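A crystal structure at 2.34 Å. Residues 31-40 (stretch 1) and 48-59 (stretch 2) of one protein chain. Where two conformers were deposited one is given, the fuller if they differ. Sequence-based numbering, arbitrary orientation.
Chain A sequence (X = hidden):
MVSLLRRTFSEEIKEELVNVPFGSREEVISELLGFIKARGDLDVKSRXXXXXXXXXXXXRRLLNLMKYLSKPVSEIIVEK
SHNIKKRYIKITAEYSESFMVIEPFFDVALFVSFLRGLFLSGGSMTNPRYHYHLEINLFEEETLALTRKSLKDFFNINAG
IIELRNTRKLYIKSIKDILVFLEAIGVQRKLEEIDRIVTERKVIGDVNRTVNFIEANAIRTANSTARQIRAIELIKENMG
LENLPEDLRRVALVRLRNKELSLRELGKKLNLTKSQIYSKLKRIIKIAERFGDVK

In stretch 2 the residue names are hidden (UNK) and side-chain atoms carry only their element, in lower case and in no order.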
# COMPACT_ATOMS: atom_id res chain seq x y z
N GLU A 31 3.47 -9.89 -27.22
CA GLU A 31 4.30 -9.28 -26.18
C GLU A 31 5.24 -8.22 -26.76
O GLU A 31 5.46 -7.18 -26.13
CB GLU A 31 5.11 -10.32 -25.41
CG GLU A 31 5.99 -9.71 -24.32
CD GLU A 31 6.71 -10.74 -23.49
OE1 GLU A 31 7.59 -10.33 -22.70
OE2 GLU A 31 6.42 -11.95 -23.63
N LEU A 32 5.79 -8.48 -27.94
CA LEU A 32 6.63 -7.51 -28.64
C LEU A 32 5.84 -6.24 -28.96
O LEU A 32 6.34 -5.14 -28.80
CB LEU A 32 7.21 -8.11 -29.92
CG LEU A 32 8.18 -7.23 -30.72
CD1 LEU A 32 9.44 -6.93 -29.91
CD2 LEU A 32 8.53 -7.89 -32.05
N LEU A 33 4.60 -6.42 -29.41
CA LEU A 33 3.71 -5.29 -29.69
C LEU A 33 3.52 -4.43 -28.44
O LEU A 33 3.44 -3.21 -28.54
CB LEU A 33 2.35 -5.78 -30.21
CG LEU A 33 1.40 -4.69 -30.73
CD1 LEU A 33 1.93 -4.09 -32.03
CD2 LEU A 33 -0.00 -5.25 -30.92
N GLY A 34 3.45 -5.08 -27.28
CA GLY A 34 3.40 -4.39 -25.99
C GLY A 34 4.61 -3.49 -25.79
O GLY A 34 4.48 -2.34 -25.39
N PHE A 35 5.80 -4.03 -26.06
CA PHE A 35 7.04 -3.26 -26.06
C PHE A 35 6.98 -2.11 -27.08
O PHE A 35 7.33 -0.98 -26.76
CB PHE A 35 8.24 -4.15 -26.41
CG PHE A 35 8.85 -4.86 -25.23
CD1 PHE A 35 9.93 -4.31 -24.55
CD2 PHE A 35 8.38 -6.10 -24.83
CE1 PHE A 35 10.51 -4.97 -23.46
CE2 PHE A 35 8.96 -6.77 -23.75
CZ PHE A 35 10.02 -6.20 -23.07
N ILE A 36 6.53 -2.43 -28.29
CA ILE A 36 6.43 -1.45 -29.37
C ILE A 36 5.45 -0.32 -29.03
O ILE A 36 5.79 0.86 -29.18
CB ILE A 36 5.99 -2.10 -30.71
CG1 ILE A 36 7.08 -3.02 -31.24
CG2 ILE A 36 5.66 -1.03 -31.75
CD1 ILE A 36 6.68 -3.78 -32.50
N LYS A 37 4.25 -0.68 -28.58
CA LYS A 37 3.23 0.32 -28.24
C LYS A 37 3.67 1.23 -27.08
O LYS A 37 3.43 2.43 -27.11
CB LYS A 37 1.91 -0.36 -27.88
CG LYS A 37 1.17 -1.01 -29.05
CD LYS A 37 0.88 -0.03 -30.17
CE LYS A 37 -0.22 -0.54 -31.09
NZ LYS A 37 -0.29 0.23 -32.37
N ALA A 38 4.32 0.64 -26.08
CA ALA A 38 4.74 1.39 -24.89
C ALA A 38 5.99 2.23 -25.12
O ALA A 38 6.02 3.41 -24.76
CB ALA A 38 4.95 0.44 -23.71
N ARG A 39 7.03 1.62 -25.70
CA ARG A 39 8.35 2.27 -25.78
C ARG A 39 9.02 2.22 -27.15
O ARG A 39 10.20 2.56 -27.28
CB ARG A 39 9.27 1.66 -24.72
CG ARG A 39 8.91 2.03 -23.28
CD ARG A 39 9.00 3.54 -23.04
NE ARG A 39 8.80 3.91 -21.64
CZ ARG A 39 9.72 3.78 -20.68
NH1 ARG A 39 10.92 3.28 -20.95
NH2 ARG A 39 9.43 4.16 -19.44
N GLY A 40 8.27 1.83 -28.18
CA GLY A 40 8.82 1.72 -29.53
C GLY A 40 8.54 2.96 -30.35
O GLY A 40 7.39 3.38 -30.48
N UNK A 48 13.05 0.23 -39.25
CA UNK A 48 13.62 0.08 -37.91
C UNK A 48 12.62 0.40 -36.80
O UNK A 48 11.67 1.15 -37.02
c UNK A 48 16.13 0.38 -38.18
n UNK A 48 18.16 -0.08 -38.88
c UNK A 48 17.56 -1.23 -38.62
c UNK A 48 17.29 0.95 -38.61
c UNK A 48 14.84 1.00 -37.74
n UNK A 48 16.34 -0.98 -38.19
N UNK A 49 12.87 -0.15 -35.62
CA UNK A 49 12.15 0.20 -34.41
C UNK A 49 13.19 0.59 -33.38
O UNK A 49 14.12 -0.17 -33.11
c UNK A 49 10.41 -1.57 -34.92
c UNK A 49 9.52 -2.68 -34.41
c UNK A 49 11.33 -0.98 -33.84
c UNK A 49 10.51 -0.52 -32.65
N UNK A 50 13.05 1.79 -32.81
CA UNK A 50 13.90 2.23 -31.72
C UNK A 50 13.15 2.05 -30.40
O UNK A 50 12.11 2.68 -30.19
c UNK A 50 15.23 3.86 -33.10
c UNK A 50 14.98 4.21 -30.62
c UNK A 50 14.31 3.70 -31.89
N UNK A 51 13.68 1.19 -29.53
CA UNK A 51 13.13 0.98 -28.20
C UNK A 51 13.94 1.76 -27.16
O UNK A 51 15.16 1.67 -27.13
c UNK A 51 10.94 -1.56 -28.32
c UNK A 51 11.92 -2.80 -30.58
c UNK A 51 12.26 -1.37 -28.67
c UNK A 51 10.60 -2.98 -30.22
c UNK A 51 13.16 -0.51 -27.83
c UNK A 51 10.11 -2.37 -29.09
c UNK A 51 12.75 -2.00 -29.81
N UNK A 52 13.24 2.50 -26.31
CA UNK A 52 13.85 3.23 -25.20
C UNK A 52 13.42 2.56 -23.90
O UNK A 52 12.25 2.58 -23.56
o UNK A 52 13.65 5.29 -26.47
c UNK A 52 13.41 4.69 -25.21
N UNK A 53 14.37 1.96 -23.18
CA UNK A 53 14.06 1.15 -22.00
C UNK A 53 14.90 1.56 -20.79
O UNK A 53 16.12 1.67 -20.88
c UNK A 53 13.47 -0.94 -23.44
c UNK A 53 14.29 -0.33 -22.30
c UNK A 53 11.97 -0.89 -23.15
c UNK A 53 13.92 -2.38 -23.70
N UNK A 54 14.23 1.76 -19.66
CA UNK A 54 14.91 2.10 -18.40
C UNK A 54 15.18 0.86 -17.54
O UNK A 54 15.81 0.97 -16.49
c UNK A 54 14.61 5.60 -18.19
n UNK A 54 14.08 6.48 -19.10
c UNK A 54 14.09 3.12 -17.62
c UNK A 54 13.12 5.87 -19.78
n UNK A 54 13.02 4.63 -19.33
c UNK A 54 13.94 4.43 -18.33
N UNK A 55 14.72 -0.30 -18.00
CA UNK A 55 14.89 -1.55 -17.27
C UNK A 55 15.83 -2.50 -18.01
O UNK A 55 15.69 -2.69 -19.22
o UNK A 55 13.66 -3.48 -16.44
c UNK A 55 13.53 -2.22 -17.06
N UNK A 56 16.78 -3.09 -17.29
CA UNK A 56 17.65 -4.12 -17.85
C UNK A 56 16.91 -5.44 -18.01
O UNK A 56 17.17 -6.19 -18.95
c UNK A 56 21.75 -1.15 -17.35
c UNK A 56 20.98 -1.26 -16.20
c UNK A 56 20.68 -3.10 -18.25
c UNK A 56 19.90 -3.22 -17.11
c UNK A 56 20.06 -2.29 -16.09
c UNK A 56 21.60 -2.07 -18.37
c UNK A 56 18.90 -4.33 -16.99
N UNK A 57 15.99 -5.74 -17.09
CA UNK A 57 15.13 -6.91 -17.21
C UNK A 57 14.30 -6.82 -18.49
O UNK A 57 14.20 -7.79 -19.24
c UNK A 57 14.22 -7.04 -16.00
N UNK A 58 13.71 -5.65 -18.73
CA UNK A 58 12.95 -5.39 -19.96
C UNK A 58 13.82 -5.53 -21.21
O UNK A 58 13.38 -6.10 -22.21
c UNK A 58 12.32 -4.01 -19.91
N UNK A 59 15.04 -5.01 -21.15
CA UNK A 59 15.97 -5.08 -22.29
C UNK A 59 16.32 -6.53 -22.63
O UNK A 59 16.37 -6.90 -23.80
o UNK A 59 16.97 -2.98 -21.57
c UNK A 59 17.25 -4.30 -21.99

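Position 48 carries one carbon and then a five-membered ring of three carbons and two nitrogens, which is histidine. His48 opens the strand and lies beyond the reach of stretch 1.

Position 49 has four carbons, forked at the first, with one arm two carbons long, and it packs against Ile36: isoleucine. The CA-to-CB bond of Ile49 points toward the helix, and its CD1 meets Ile36 CD1 at 3.6 Å, a methyl-to-methyl contact.

At position 50 a single carbon bears two more, the compact fork of valine. Val50 points sideways, and its side chain makes no close contact with stretch 1; the backbone does the work, its O lying 3.5 Å from Gly40 CA in a CA-H...O contact.

Position 51 shows one carbon followed by a ring of six carbons with no further atom on it, set among Leu32, Phe35, Ile36 and Gly40, so it is phenylalanine rather than tyrosine. The ring of Phe51 gathers the helix side chains: CE1 is 3.7 Å from Phe35 CB, while CZ lies 3.7 Å from Ile36 CG1 and 4.1 Å from Leu32 CD1. Its CA pairs with Gly40 CA at 4.6 Å in an antiparallel, non-hydrogen-bonded bridge. A CB on Gly40 would lie only 2.7 Å from Ile36 O, a clash, and would also be tight against Ile49 CG2 at 3.5 Å; glycine avoids both.

Position 52 has one carbon and one oxygen, a serine. The hydroxyl of Ser52 makes no hydrogen bond to stretch 1, but its backbone makes two: Ser52 N donates to Arg39 O at 3.2 Å, and Ser52 O accepts from Arg39 NH1 at 3.0 Å.

Position 53 holds four carbons forked at the second, packed against Phe35 and the CB of Arg39, which is leucine. Leu53 CD2 sits 4.2 Å from Phe35 CD1, at the edge of that ring, and 4.0 Å from Arg39 CB.

Position 54 repeats the ring of three carbons and two nitrogens on one carbon, with a ring nitrogen against the Arg39 guanidinium: histidine again, now in the loop. His54 ND1 accepts a hydrogen bond from Arg39 NH1 at 3.0 Å, so the nitrogen that binds Ser52 O also reaches this ring.

Position 55, one carbon and one oxygen, is serine. Ser55 caps the next helix, its OG accepting from the backbone N of position 58 at 3.2 Å.

Position 56, one carbon and a six-carbon ring, is phenylalanine; Phe56 is out of reach of stretch 1. Position 57 has a lone carbon, and Ala57 makes no contact either.

Position 58, again one carbon, beside the Phe35 ring, is alanine. Ala58 CB lies 4.1 Å from Phe35 CE1, and its O is 3.3 Å from that same atom.

Position 59, one carbon and one oxygen, is serine; Ser59 points away, and its OG donates to Ser55 O at 2.7 Å.

The contact divides its labor by chemistry. Leu32, Phe35 and Ile36 pack against Ile49, Phe51, Leu53 and Ala58, while Arg39 supplies the cross-stretch hydrogen bonds through its O and NH1. The helix crosses the strand at 78°, and the backbones come closest at Gly40 and Phe51, where no side chain on Gly40 stands in the gap.

Stretch 2 48-59: HIVFSLHSFAAS
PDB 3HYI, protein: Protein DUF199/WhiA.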